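Local structure of glycerophosphodiester phosphodiesterase (Cytophaga hutchinsonii ATCC 33406, 3CH0) at residues 13-18 and 22-27; 58-63 and 112-117; 102-107 and 263-268; 123-128 and 168-173. The protein belongs to the glycerophosphoryl diester phosphodiesterase family, whose members adopt a TIM-barrel fold, and is built here as a single chain. All coordinates share one frame; numbering follows the deposited sequence.

Contact 1: 13-18 and 22-27; sequences GHRGCR and PENTIA
R15 and N24 bring their CA atoms to 4.5 Å, and the backbone N of N24 donates to R15 O at 2.8 Å in a nearly straight bond (N-H...O 171°). Type II beta turns, G13 to G16 and P22 to T25, shape the two segments. Among the side chains, E23 runs beside both R15 and R18, all pointing the same way. Its CG sits between the backbone N and the carbonyl carbon (chi1 69°), and the extended chain beyond carries the carboxylate to R15 NH1 and alongside R18 CD. There R15 NH1 forms a salt bridge with E23 OE2 at 3.0 Å, coming from above the carboxylate plane, with guanidinium and carboxylate turned 63° apart. E23 OE1 lies 3.4 Å from R18 CD, and a water links E23 OE1 (2.6 Å) to R18 NH1 (3.0 Å). R18 CZ stands 3.7 Å above the R15 guanidinium plane, offset toward its rim, while D264 takes R18 NH2 in a salt bridge. N24 lays its amide against the R15 aliphatic chain, OD1 reaching CB at 3.5 Å; ND2 bonds to D43, whereas the buried OD1 has no polar partner in the model. Citric acid (on H14 and R15) and glycerol (on both arginines), probably from the crystallisation liquor, bind here, consistent with this loop between strand 10-13 and helix 26-35 lining a pocket at the C-terminal mouth of the TIM barrel.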
loop_
_atom_site.group_PDB
_atom_site.type_symbol
_atom_site.label_atom_id
_atom_site.label_comp_id
_atom_site.label_asym_id
_atom_site.label_seq_id
_atom_site.Cartn_x
_atom_site.Cartn_y
_atom_site.Cartn_z
ATOM N N GLY A 13 6.066 -6.131 -1.563
ATOM C CA GLY A 13 6.990 -5.059 -1.210
ATOM C C GLY A 13 6.233 -3.848 -0.719
ATOM O O GLY A 13 5.504 -3.224 -1.480
ATOM N N HIS A 14 6.338 -3.547 0.598
ATOM C CA HIS A 14 5.578 -2.475 1.241
ATOM C C HIS A 14 6.068 -1.122 0.702
ATOM O O HIS A 14 7.266 -0.801 0.859
ATOM C CB HIS A 14 5.762 -2.535 2.775
ATOM C CG HIS A 14 4.908 -1.602 3.570
ATOM N ND1 HIS A 14 5.427 -0.747 4.527
ATOM C CD2 HIS A 14 3.563 -1.410 3.577
ATOM C CE1 HIS A 14 4.422 -0.092 5.104
ATOM N NE2 HIS A 14 3.285 -0.496 4.559
ATOM N N ARG A 15 5.204 -0.356 0.060
ATOM C CA ARG A 15 5.609 0.890 -0.581
ATOM C C ARG A 15 6.756 0.673 -1.527
ATOM O O ARG A 15 7.670 1.471 -1.656
ATOM C CB ARG A 15 5.909 1.993 0.447
ATOM C CG ARG A 15 4.812 2.112 1.560
ATOM C CD ARG A 15 4.979 3.253 2.537
ATOM N NE ARG A 15 4.077 3.012 3.659
ATOM C CZ ARG A 15 4.158 3.620 4.810
ATOM N NH1 ARG A 15 4.923 4.706 4.972
ATOM N NH2 ARG A 15 3.396 3.200 5.788
ATOM N N GLY A 16 6.648 -0.461 -2.201
ATOM C CA GLY A 16 7.704 -0.948 -3.114
ATOM C C GLY A 16 8.749 -1.620 -2.250
ATOM O O GLY A 16 8.880 -2.834 -2.233
ATOM N N CYS A 17 9.516 -0.843 -1.498
ATOM C CA CYS A 17 10.494 -1.417 -0.577
ATOM C C CYS A 17 11.050 -0.321 0.329
ATOM O O CYS A 17 12.222 0.005 0.287
ATOM C CB CYS A 17 11.640 -2.174 -1.281
ATOM S SG CYS A 17 12.517 -1.217 -2.510
ATOM N N ARG A 18 10.207 0.215 1.178
ATOM C CA ARG A 18 10.609 1.345 2.071
ATOM C C ARG A 18 11.870 1.134 2.885
ATOM O O ARG A 18 12.626 2.082 3.149
ATOM C CB ARG A 18 9.460 1.728 3.015
ATOM C CG ARG A 18 9.838 2.732 4.119
ATOM C CD ARG A 18 8.590 3.164 4.899
ATOM N NE ARG A 18 7.957 2.046 5.597
ATOM C CZ ARG A 18 7.171 2.155 6.671
ATOM N NH1 ARG A 18 6.857 3.340 7.146
ATOM N NH2 ARG A 18 6.717 1.053 7.265
ATOM N N PRO A 22 13.569 5.089 -0.907
ATOM C CA PRO A 22 12.458 5.995 -0.581
ATOM C C PRO A 22 11.099 5.395 -0.923
ATOM O O PRO A 22 10.868 4.857 -2.018
ATOM C CB PRO A 22 12.771 7.233 -1.383
ATOM C CG PRO A 22 14.299 7.272 -1.416
ATOM C CD PRO A 22 14.641 5.817 -1.635
ATOM N N GLU A 23 10.211 5.393 0.062
ATOM C CA GLU A 23 8.938 4.689 -0.123
ATOM C C GLU A 23 8.101 5.194 -1.284
ATOM O O GLU A 23 8.067 6.404 -1.562
ATOM C CB GLU A 23 8.116 4.879 1.150
ATOM C CG GLU A 23 7.585 6.269 1.441
ATOM C CD GLU A 23 7.082 6.389 2.853
ATOM O OE1 GLU A 23 7.938 6.313 3.748
ATOM O OE2 GLU A 23 5.853 6.712 3.013
ATOM N N ASN A 24 7.391 4.292 -1.921
ATOM C CA ASN A 24 6.356 4.705 -2.864
ATOM C C ASN A 24 6.925 5.518 -4.060
ATOM O O ASN A 24 6.211 6.302 -4.663
ATOM C CB ASN A 24 5.227 5.463 -2.155
ATOM C CG ASN A 24 4.201 4.546 -1.497
ATOM O OD1 ASN A 24 3.894 3.453 -1.982
ATOM N ND2 ASN A 24 3.656 5.015 -0.360
ATOM N N THR A 25 8.163 5.181 -4.443
ATOM C CA THR A 25 8.816 5.848 -5.572
ATOM C C THR A 25 9.045 4.822 -6.668
ATOM O O THR A 25 9.136 3.614 -6.459
ATOM C CB THR A 25 10.160 6.476 -5.141
ATOM O OG1 THR A 25 11.057 5.446 -4.708
ATOM C CG2 THR A 25 9.939 7.529 -4.058
ATOM N N ILE A 26 9.178 5.359 -7.871
ATOM C CA ILE A 26 9.462 4.512 -9.035
ATOM C C ILE A 26 10.772 3.743 -8.784
ATOM O O ILE A 26 10.855 2.553 -9.075
ATOM C CB ILE A 26 9.577 5.338 -10.313
ATOM C CG1 ILE A 26 8.215 5.937 -10.708
ATOM C CG2 ILE A 26 10.174 4.494 -11.478
ATOM C CD1 ILE A 26 7.091 4.951 -10.886
ATOM N N ALA A 27 11.756 4.368 -8.150
ATOM C CA ALA A 27 12.979 3.603 -7.809
ATOM C C ALA A 27 12.652 2.398 -6.919
ATOM O O ALA A 27 13.126 1.292 -7.171
ATOM C CB ALA A 27 14.022 4.485 -7.150
HETATM O O HOH W 1 7.457 6.123 6.347
#

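Contact 2: 58-63 and 112-117; sequences TFFHHE and AVKPLF
F60 and K114 lie alongside each other, running in opposite senses, and the aliphatic end of the lysine does the touching. K114 CE comes within 3.5 Å of F60 CE1, and K114 CD lies 3.8 Å from the same ring carbon; the approach to the ring is oblique. The backbones stay well apart, the closest CA atoms (F60 and K114) being 9.7 Å from each other, so the side chains span the gap. K114 is extended as far as CE and then bends at its last torsion (chi4 -74°), which swings NZ off the line of the chain. A water accepts from NZ at 2.7 Å, accepts also from H61 N at 3.0 Å, and donates to F59 O at 2.7 Å. The lysine charge would be expected to polarise this water and strengthen its bond to the carbonyl. NZ has a second partner in S55 OG. Both segments belong to the long excursion between strand 52-54 and helix 117-127, poor in regular structure and consistent with the insertion found in barrels of this family. One shell further out, I91 and I94 pack on F60, V53 touches K114, and Y88 OH bonds to K114 O. P115 pairs by its backbone with V54, which ties 112-117 to the strand. At the far end of 58-63, the backbone N of E63 donates to H61 ND1 at 3.0 Å, almost in the imidazole plane and nearly straight (168°), while the E63 carboxylate forms a salt bridge with R103.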
loop_
_atom_site.group_PDB
_atom_site.type_symbol
_atom_site.label_atom_id
_atom_site.label_comp_id
_atom_site.label_asym_id
_atom_site.label_seq_id
_atom_site.Cartn_x
_atom_site.Cartn_y
_atom_site.Cartn_z
ATOM N N THR A 58 -1.951 12.130 2.544
ATOM C CA THR A 58 -2.512 13.204 1.765
ATOM C C THR A 58 -1.740 14.517 1.932
ATOM O O THR A 58 -2.220 15.514 1.432
ATOM C CB THR A 58 -3.983 13.435 2.094
ATOM O OG1 THR A 58 -4.080 13.743 3.483
ATOM C CG2 THR A 58 -4.779 12.149 1.818
ATOM N N PHE A 59 -0.657 14.507 2.694
ATOM C CA PHE A 59 0.193 15.679 2.915
ATOM C C PHE A 59 1.646 15.193 2.748
ATOM O O PHE A 59 1.949 13.982 2.790
ATOM C CB PHE A 59 -0.007 16.297 4.311
ATOM C CG PHE A 59 0.167 15.324 5.431
ATOM C CD1 PHE A 59 -0.897 14.544 5.883
ATOM C CD2 PHE A 59 1.388 15.114 6.017
ATOM C CE1 PHE A 59 -0.704 13.639 6.875
ATOM C CE2 PHE A 59 1.568 14.234 6.976
ATOM C CZ PHE A 59 0.501 13.461 7.436
ATOM N N PHE A 60 2.564 16.155 2.654
ATOM C CA PHE A 60 4.007 15.803 2.641
ATOM C C PHE A 60 4.518 15.556 4.031
ATOM O O PHE A 60 4.526 16.443 4.858
ATOM C CB PHE A 60 4.855 16.901 1.988
ATOM C CG PHE A 60 4.788 16.878 0.505
ATOM C CD1 PHE A 60 5.686 16.087 -0.249
ATOM C CD2 PHE A 60 3.775 17.570 -0.175
ATOM C CE1 PHE A 60 5.600 16.044 -1.636
ATOM C CE2 PHE A 60 3.684 17.525 -1.530
ATOM C CZ PHE A 60 4.611 16.746 -2.295
ATOM N N HIS A 61 4.931 14.322 4.300
ATOM C CA HIS A 61 5.254 13.893 5.636
ATOM C C HIS A 61 6.642 14.339 6.029
ATOM O O HIS A 61 7.617 14.220 5.237
ATOM C CB HIS A 61 5.134 12.347 5.734
ATOM C CG HIS A 61 4.977 11.841 7.127
ATOM N ND1 HIS A 61 6.016 11.780 8.028
ATOM C CD2 HIS A 61 3.899 11.302 7.757
ATOM C CE1 HIS A 61 5.582 11.256 9.159
ATOM N NE2 HIS A 61 4.291 10.989 9.035
ATOM N N HIS A 62 6.789 14.745 7.285
ATOM C CA HIS A 62 8.123 15.188 7.749
ATOM C C HIS A 62 9.211 14.086 7.749
ATOM O O HIS A 62 10.425 14.398 7.714
ATOM C CB HIS A 62 8.019 15.802 9.160
ATOM C CG HIS A 62 7.949 14.806 10.259
ATOM N ND1 HIS A 62 6.776 14.172 10.618
ATOM C CD2 HIS A 62 8.893 14.353 11.110
ATOM C CE1 HIS A 62 7.008 13.352 11.622
ATOM N NE2 HIS A 62 8.280 13.458 11.956
ATOM N N GLU A 63 8.852 12.792 7.781
ATOM C CA GLU A 63 9.871 11.810 7.870
ATOM C C GLU A 63 10.598 11.700 6.559
ATOM O O GLU A 63 11.752 11.234 6.547
ATOM C CB GLU A 63 9.320 10.445 8.294
ATOM C CG GLU A 63 8.944 10.455 9.752
ATOM C CD GLU A 63 8.494 9.080 10.240
ATOM O OE1 GLU A 63 7.670 8.447 9.543
ATOM O OE2 GLU A 63 8.968 8.608 11.302
ATOM N N ALA A 112 14.082 11.640 -5.352
ATOM C CA ALA A 112 12.851 11.010 -5.773
ATOM C C ALA A 112 11.705 11.927 -5.558
ATOM O O ALA A 112 11.783 12.783 -4.682
ATOM C CB ALA A 112 12.651 9.707 -4.988
ATOM N N VAL A 113 10.671 11.746 -6.365
ATOM C CA VAL A 113 9.441 12.488 -6.199
ATOM C C VAL A 113 8.277 11.527 -6.095
ATOM O O VAL A 113 8.414 10.352 -6.365
ATOM C CB VAL A 113 9.238 13.533 -7.314
ATOM C CG1 VAL A 113 10.489 14.469 -7.358
ATOM C CG2 VAL A 113 8.973 12.848 -8.682
ATOM N N LYS A 114 7.128 12.049 -5.674
ATOM C CA LYS A 114 5.895 11.241 -5.668
ATOM C C LYS A 114 5.368 11.085 -7.071
ATOM O O LYS A 114 5.044 12.109 -7.736
ATOM C CB LYS A 114 4.829 11.943 -4.811
ATOM C CG LYS A 114 5.216 12.104 -3.364
ATOM C CD LYS A 114 4.078 12.699 -2.535
ATOM C CE LYS A 114 4.382 12.806 -1.071
ATOM N NZ LYS A 114 4.370 11.554 -0.305
ATOM N N PRO A 115 5.298 9.830 -7.565
ATOM C CA PRO A 115 4.862 9.594 -8.957
ATOM C C PRO A 115 3.343 9.511 -9.077
ATOM O O PRO A 115 2.639 9.225 -8.111
ATOM C CB PRO A 115 5.511 8.249 -9.287
ATOM C CG PRO A 115 5.439 7.506 -7.928
ATOM C CD PRO A 115 5.631 8.560 -6.875
ATOM N N LEU A 116 2.849 9.665 -10.294
ATOM C CA LEU A 116 1.501 9.308 -10.599
ATOM C C LEU A 116 1.350 7.782 -10.553
ATOM O O LEU A 116 2.241 6.971 -10.948
ATOM C CB LEU A 116 1.133 9.784 -12.003
ATOM C CG LEU A 116 1.102 11.288 -12.202
ATOM C CD1 LEU A 116 1.110 11.626 -13.689
ATOM C CD2 LEU A 116 -0.124 11.884 -11.533
ATOM N N PHE A 117 0.151 7.361 -10.156
ATOM C CA PHE A 117 -0.251 5.984 -10.231
ATOM C C PHE A 117 -0.042 5.424 -11.663
ATOM O O PHE A 117 0.452 4.328 -11.877
ATOM C CB PHE A 117 -1.741 5.871 -9.819
ATOM C CG PHE A 117 -2.348 4.482 -9.784
ATOM C CD1 PHE A 117 -1.672 3.333 -9.439
ATOM C CD2 PHE A 117 -3.721 4.355 -10.025
ATOM C CE1 PHE A 117 -2.345 2.108 -9.378
ATOM C CE2 PHE A 117 -4.391 3.143 -9.929
ATOM C CZ PHE A 117 -3.697 2.027 -9.640
HETATM O O HOH W 2 3.986 12.269 2.305
#

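Contact 3: 102-107 and 263-268; sequences PRFKSQ and TDYPDL. With EDO (1,2-ethanediol), chain P.
At the C-terminal mouth of the barrel, where strand 260-263 ends, D264 and Y265 meet F104 of the long loop that precedes helix 117-127. F104 CZ approaches D264 OD2 to 3.5 Å, the two side chains crossing at about a right angle with ring and carboxylate planes 73° apart. Y265 OH lies near the plane of the phenylalanine ring at its edge, 3.5 Å from F104 CD1. No direct hydrogen bond joins the segments; waters do that work. One lies 2.7 Å from Y265 OH and donates to R103 O at 3.1 Å, and another sits 2.8 Å from both Y265 OH and S106 OG. A 1,2-ethanediol, probably from the crystallisation liquor, sits against the turn from F104 to Q107: K105 N donates to its O2 at 2.8 Å and S106 N to its O1. On the other segment T263 OG1 accepts from Y265 N, an ST turn that fixes the chain where D264 and Y265 leave the strand. The D264 carboxylate is engaged by H14, R18 and N245, so its polar needs are met by those partners, and OD2 meets F104 CZ and CE1 obliquely, by packing alone.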
loop_
_atom_site.group_PDB
_atom_site.type_symbol
_atom_site.label_atom_id
_atom_site.label_comp_id
_atom_site.label_asym_id
_atom_site.label_seq_id
_atom_site.Cartn_x
_atom_site.Cartn_y
_atom_site.Cartn_z
ATOM N N PRO A 102 14.137 8.598 10.016
ATOM C CA PRO A 102 14.580 8.199 11.357
ATOM C C PRO A 102 14.330 6.717 11.664
ATOM O O PRO A 102 15.050 6.110 12.470
ATOM C CB PRO A 102 13.744 9.080 12.294
ATOM C CG PRO A 102 13.151 10.165 11.480
ATOM C CD PRO A 102 13.126 9.671 10.044
ATOM N N ARG A 103 13.326 6.113 11.002
ATOM C CA ARG A 103 12.990 4.720 11.272
ATOM C C ARG A 103 13.518 3.706 10.272
ATOM O O ARG A 103 13.368 2.495 10.488
ATOM C CB ARG A 103 11.471 4.588 11.453
ATOM C CG ARG A 103 10.894 5.562 12.498
ATOM C CD ARG A 103 9.462 5.259 12.812
ATOM N NE ARG A 103 8.618 5.815 11.748
ATOM C CZ ARG A 103 7.753 5.144 10.988
ATOM N NH1 ARG A 103 7.517 3.864 11.187
ATOM N NH2 ARG A 103 7.082 5.799 10.065
ATOM N N PHE A 104 14.175 4.186 9.190
ATOM C CA PHE A 104 14.767 3.344 8.159
ATOM C C PHE A 104 16.121 3.921 7.793
ATOM O O PHE A 104 16.338 4.441 6.710
ATOM C CB PHE A 104 13.834 3.219 6.932
ATOM C CG PHE A 104 12.505 2.648 7.307
ATOM C CD1 PHE A 104 12.376 1.258 7.433
ATOM C CD2 PHE A 104 11.436 3.468 7.679
ATOM C CE1 PHE A 104 11.210 0.704 7.855
ATOM C CE2 PHE A 104 10.279 2.885 8.146
ATOM C CZ PHE A 104 10.182 1.498 8.230
ATOM N N LYS A 105 17.042 3.798 8.741
ATOM C CA LYS A 105 18.300 4.494 8.635
ATOM C C LYS A 105 19.186 3.909 7.545
ATOM O O LYS A 105 20.055 4.614 7.036
ATOM C CB LYS A 105 19.000 4.539 10.018
ATOM C CG LYS A 105 18.377 5.545 10.972
ATOM C CD LYS A 105 18.170 6.925 10.339
ATOM N N SER A 106 18.973 2.676 7.139
ATOM C CA SER A 106 19.744 2.103 6.046
ATOM C C SER A 106 19.114 2.340 4.659
ATOM O O SER A 106 19.650 1.925 3.629
ATOM C CB SER A 106 20.009 0.608 6.304
ATOM O OG SER A 106 18.962 -0.216 5.826
ATOM N N GLN A 107 17.974 3.035 4.623
ATOM C CA GLN A 107 17.379 3.384 3.348
ATOM C C GLN A 107 18.347 4.181 2.487
ATOM O O GLN A 107 18.974 5.136 2.983
ATOM C CB GLN A 107 16.126 4.211 3.551
ATOM C CG GLN A 107 15.276 4.399 2.316
ATOM C CD GLN A 107 14.164 5.340 2.597
ATOM O OE1 GLN A 107 14.318 6.576 2.543
ATOM N NE2 GLN A 107 13.004 4.751 2.950
ATOM N N THR A 263 6.023 -6.438 3.603
ATOM C CA THR A 263 7.273 -6.106 4.261
ATOM C C THR A 263 8.034 -4.945 3.649
ATOM O O THR A 263 8.064 -4.791 2.433
ATOM C CB THR A 263 8.227 -7.347 4.241
ATOM O OG1 THR A 263 9.473 -7.043 4.911
ATOM C CG2 THR A 263 8.571 -7.858 2.825
ATOM N N ASP A 264 8.664 -4.151 4.516
ATOM C CA ASP A 264 9.555 -3.075 4.057
ATOM C C ASP A 264 10.857 -3.609 3.452
ATOM O O ASP A 264 11.571 -2.848 2.819
ATOM C CB ASP A 264 9.894 -2.136 5.222
ATOM C CG ASP A 264 8.720 -1.300 5.616
ATOM O OD1 ASP A 264 8.058 -0.734 4.700
ATOM O OD2 ASP A 264 8.452 -1.193 6.833
ATOM N N TYR A 265 11.194 -4.865 3.771
ATOM C CA TYR A 265 12.443 -5.509 3.380
ATOM C C TYR A 265 12.201 -6.777 2.563
ATOM O O TYR A 265 12.479 -7.926 2.990
ATOM C CB TYR A 265 13.248 -5.807 4.658
ATOM C CG TYR A 265 13.655 -4.605 5.448
ATOM C CD1 TYR A 265 14.792 -3.874 5.086
ATOM C CD2 TYR A 265 12.919 -4.196 6.504
ATOM C CE1 TYR A 265 15.194 -2.774 5.818
ATOM C CE2 TYR A 265 13.263 -3.064 7.217
ATOM C CZ TYR A 265 14.426 -2.386 6.896
ATOM O OH TYR A 265 14.752 -1.277 7.625
ATOM N N PRO A 266 11.649 -6.618 1.342
ATOM C CA PRO A 266 11.331 -7.791 0.537
ATOM C C PRO A 266 12.590 -8.601 0.159
ATOM O O PRO A 266 12.477 -9.785 -0.132
ATOM C CB PRO A 266 10.576 -7.225 -0.652
ATOM C CG PRO A 266 11.056 -5.821 -0.793
ATOM C CD PRO A 266 11.250 -5.370 0.664
ATOM N N ASP A 267 13.761 -7.981 0.226
ATOM C CA ASP A 267 15.038 -8.678 0.072
ATOM C C ASP A 267 15.227 -9.870 1.053
ATOM O O ASP A 267 15.984 -10.822 0.759
ATOM C CB ASP A 267 16.210 -7.681 0.159
ATOM C CG ASP A 267 16.255 -6.903 1.450
ATOM O OD1 ASP A 267 15.215 -6.439 1.912
ATOM O OD2 ASP A 267 17.378 -6.660 1.966
ATOM N N LEU A 268 14.523 -9.849 2.189
ATOM C CA LEU A 268 14.579 -10.979 3.130
ATOM C C LEU A 268 14.256 -12.308 2.452
ATOM O O LEU A 268 14.797 -13.344 2.808
ATOM C CB LEU A 268 13.642 -10.748 4.334
ATOM C CG LEU A 268 14.116 -9.661 5.326
ATOM C CD1 LEU A 268 13.058 -9.234 6.296
ATOM C CD2 LEU A 268 15.368 -10.096 6.098
HETATM C C1 EDO P . 16.573 0.555 10.203
HETATM O O1 EDO P . 17.749 0.836 9.422
HETATM C C2 EDO P . 16.553 1.339 11.509
HETATM O O2 EDO P . 16.523 2.758 11.276
HETATM O O HOH W 3 13.715 -0.575 9.986
HETATM O O HOH W 4 16.327 0.666 6.448
#

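Contact 4: 123-128 and 168-173; sequences TAEKLS and TDRFTL
E125 and R170 join two neighbouring parts of the TIM barrel: helix 117-127 on the outside and the segment that runs into strand 171-175, which pairs in parallel with strand 132-137. The tight part is a single salt bridge. R170 presents its guanidinium end-on, NH1 to E125 OE2 at 2.8 Å and NH2 to E125 OE1 at 2.9 Å, one nitrogen for each oxygen. Both carboxylate oxygens are met from the syn side, the NH2 bond is close to straight (168°), and the two flat groups are nearly coplanar, their planes 27° apart; this two-point grip restrains rotation of either group. A bend at the third torsion of R170 (chi3 -70°) turns the guanidinium so that its NH1/NH2 edge faces the E125 carboxylate, and the two side chains reach toward each other from their separate backbones. Around this pair the contact is loose. The nearest CA atoms, those of E125 and R170, are 10.8 Å apart, and only 93 Å² is buried in all. On the inner side the surroundings close up: A124 packs on Y133, and F171 on I162 of helix 151-164. Y133 OH gives E125 OE2 a second polar partner, and I131 O does the same for R170 NH1. Past the helix end, S128 O merely approaches, lying obliquely to the guanidinium and 4.4 Å from R170 NH1.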
loop_
_atom_site.group_PDB
_atom_site.type_symbol
_atom_site.label_atom_id
_atom_site.label_comp_id
_atom_site.label_asym_id
_atom_site.label_seq_id
_atom_site.Cartn_x
_atom_site.Cartn_y
_atom_site.Cartn_z
ATOM N N THR A 123 5.458 1.686 -15.684
ATOM C CA THR A 123 6.771 1.149 -15.352
ATOM C C THR A 123 6.701 -0.347 -15.074
ATOM O O THR A 123 7.490 -1.140 -15.617
ATOM C CB THR A 123 7.410 1.875 -14.104
ATOM O OG1 THR A 123 7.594 3.258 -14.407
ATOM C CG2 THR A 123 8.742 1.228 -13.645
ATOM N N ALA A 124 5.811 -0.761 -14.183
ATOM C CA ALA A 124 5.690 -2.128 -13.787
ATOM C C ALA A 124 5.275 -3.017 -14.971
ATOM O O ALA A 124 5.807 -4.106 -15.136
ATOM C CB ALA A 124 4.697 -2.261 -12.618
ATOM N N GLU A 125 4.284 -2.568 -15.741
ATOM C CA GLU A 125 3.809 -3.365 -16.861
ATOM C C GLU A 125 4.876 -3.545 -17.927
ATOM O O GLU A 125 4.867 -4.577 -18.599
ATOM C CB GLU A 125 2.572 -2.737 -17.488
ATOM C CG GLU A 125 1.360 -2.833 -16.568
ATOM C CD GLU A 125 0.966 -4.261 -16.253
ATOM O OE1 GLU A 125 0.541 -4.986 -17.199
ATOM O OE2 GLU A 125 1.068 -4.726 -15.065
ATOM N N LYS A 126 5.715 -2.531 -18.129
ATOM C CA LYS A 126 6.822 -2.699 -19.131
ATOM C C LYS A 126 7.776 -3.802 -18.675
ATOM O O LYS A 126 8.356 -4.543 -19.508
ATOM C CB LYS A 126 7.597 -1.391 -19.287
ATOM C CG LYS A 126 8.767 -1.477 -20.275
ATOM N N LEU A 127 7.986 -3.919 -17.373
ATOM C CA LEU A 127 8.941 -4.865 -16.829
ATOM C C LEU A 127 8.359 -6.247 -16.635
ATOM O O LEU A 127 9.102 -7.224 -16.689
ATOM C CB LEU A 127 9.491 -4.382 -15.509
ATOM C CG LEU A 127 10.392 -3.136 -15.616
ATOM C CD1 LEU A 127 10.739 -2.463 -14.234
ATOM C CD2 LEU A 127 11.707 -3.566 -16.370
ATOM N N SER A 128 7.047 -6.348 -16.390
ATOM C CA SER A 128 6.478 -7.635 -16.111
ATOM C C SER A 128 5.002 -7.684 -16.472
ATOM O O SER A 128 4.225 -6.759 -16.195
ATOM C CB SER A 128 6.642 -7.924 -14.624
ATOM O OG SER A 128 5.886 -9.053 -14.236
ATOM N N THR A 168 -6.919 -5.112 -14.085
ATOM C CA THR A 168 -7.931 -5.565 -13.136
ATOM C C THR A 168 -7.666 -6.905 -12.496
ATOM O O THR A 168 -7.771 -7.023 -11.283
ATOM C CB THR A 168 -9.320 -5.620 -13.844
ATOM O OG1 THR A 168 -9.608 -4.304 -14.305
ATOM C CG2 THR A 168 -10.406 -6.195 -12.927
ATOM N N ASP A 169 -7.299 -7.918 -13.270
ATOM C CA ASP A 169 -7.194 -9.253 -12.711
ATOM C C ASP A 169 -5.918 -9.478 -11.910
ATOM O O ASP A 169 -5.769 -10.522 -11.314
ATOM C CB ASP A 169 -7.348 -10.331 -13.780
ATOM C CG ASP A 169 -8.736 -10.335 -14.400
ATOM O OD1 ASP A 169 -9.720 -9.899 -13.735
ATOM O OD2 ASP A 169 -8.836 -10.810 -15.545
ATOM N N ARG A 170 -5.016 -8.489 -11.921
ATOM C CA ARG A 170 -3.786 -8.534 -11.122
ATOM C C ARG A 170 -3.764 -7.443 -10.031
ATOM O O ARG A 170 -2.719 -7.145 -9.499
ATOM C CB ARG A 170 -2.542 -8.429 -12.026
ATOM C CG ARG A 170 -2.299 -9.744 -12.731
ATOM C CD ARG A 170 -1.117 -9.736 -13.659
ATOM N NE ARG A 170 -1.361 -8.931 -14.829
ATOM C CZ ARG A 170 -0.733 -7.805 -15.160
ATOM N NH1 ARG A 170 0.250 -7.277 -14.434
ATOM N NH2 ARG A 170 -1.061 -7.187 -16.287
ATOM N N PHE A 171 -4.937 -6.879 -9.748
ATOM C CA PHE A 171 -5.069 -5.754 -8.858
ATOM C C PHE A 171 -5.888 -6.114 -7.632
ATOM O O PHE A 171 -6.970 -6.702 -7.728
ATOM C CB PHE A 171 -5.742 -4.549 -9.524
ATOM C CG PHE A 171 -5.314 -3.259 -8.887
ATOM C CD1 PHE A 171 -5.959 -2.799 -7.734
ATOM C CD2 PHE A 171 -4.226 -2.535 -9.364
ATOM C CE1 PHE A 171 -5.470 -1.629 -7.072
ATOM C CE2 PHE A 171 -3.810 -1.393 -8.720
ATOM C CZ PHE A 171 -4.432 -0.953 -7.608
ATOM N N THR A 172 -5.374 -5.768 -6.447
ATOM C CA THR A 172 -6.175 -5.779 -5.220
ATOM C C THR A 172 -6.259 -4.392 -4.665
ATOM O O THR A 172 -5.248 -3.700 -4.625
ATOM C CB THR A 172 -5.530 -6.701 -4.140
ATOM O OG1 THR A 172 -5.366 -8.013 -4.707
ATOM C CG2 THR A 172 -6.364 -6.772 -2.858
ATOM N N LEU A 173 -7.460 -3.972 -4.282
ATOM C CA LEU A 173 -7.709 -2.650 -3.721
ATOM C C LEU A 173 -7.862 -2.871 -2.213
ATOM O O LEU A 173 -8.717 -3.646 -1.782
ATOM C CB LEU A 173 -8.988 -2.023 -4.298
ATOM C CG LEU A 173 -9.247 -0.561 -4.012
ATOM C CD1 LEU A 173 -9.560 -0.314 -2.516
ATOM C CD2 LEU A 173 -8.137 0.366 -4.602
#

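In the fold
From the N terminus, contact 1 closes first, a three-residue loop between strand 10-13 and helix 26-35. Contact 2 then closes 48 residues by joining two parts of the excursion that follows strand 52-54. Before it shuts, contact 3 opens at 102-107, so the two cross and touch each other. Contact 3 ends only at 263-268, tying the excursion to the last barrel strand. Contact 4, which links helix 117-127 to strand 171-175, nests inside that span, about 14 Å from contact 3 at the nearest atoms. Contacts 1 and 2 each touch all the others: contact 1 meets contact 3 through H14 and D264, contact 2 through N24 and P115, and contact 4 through I26 and T123, while contact 2 meets contact 4 through F117 and F171.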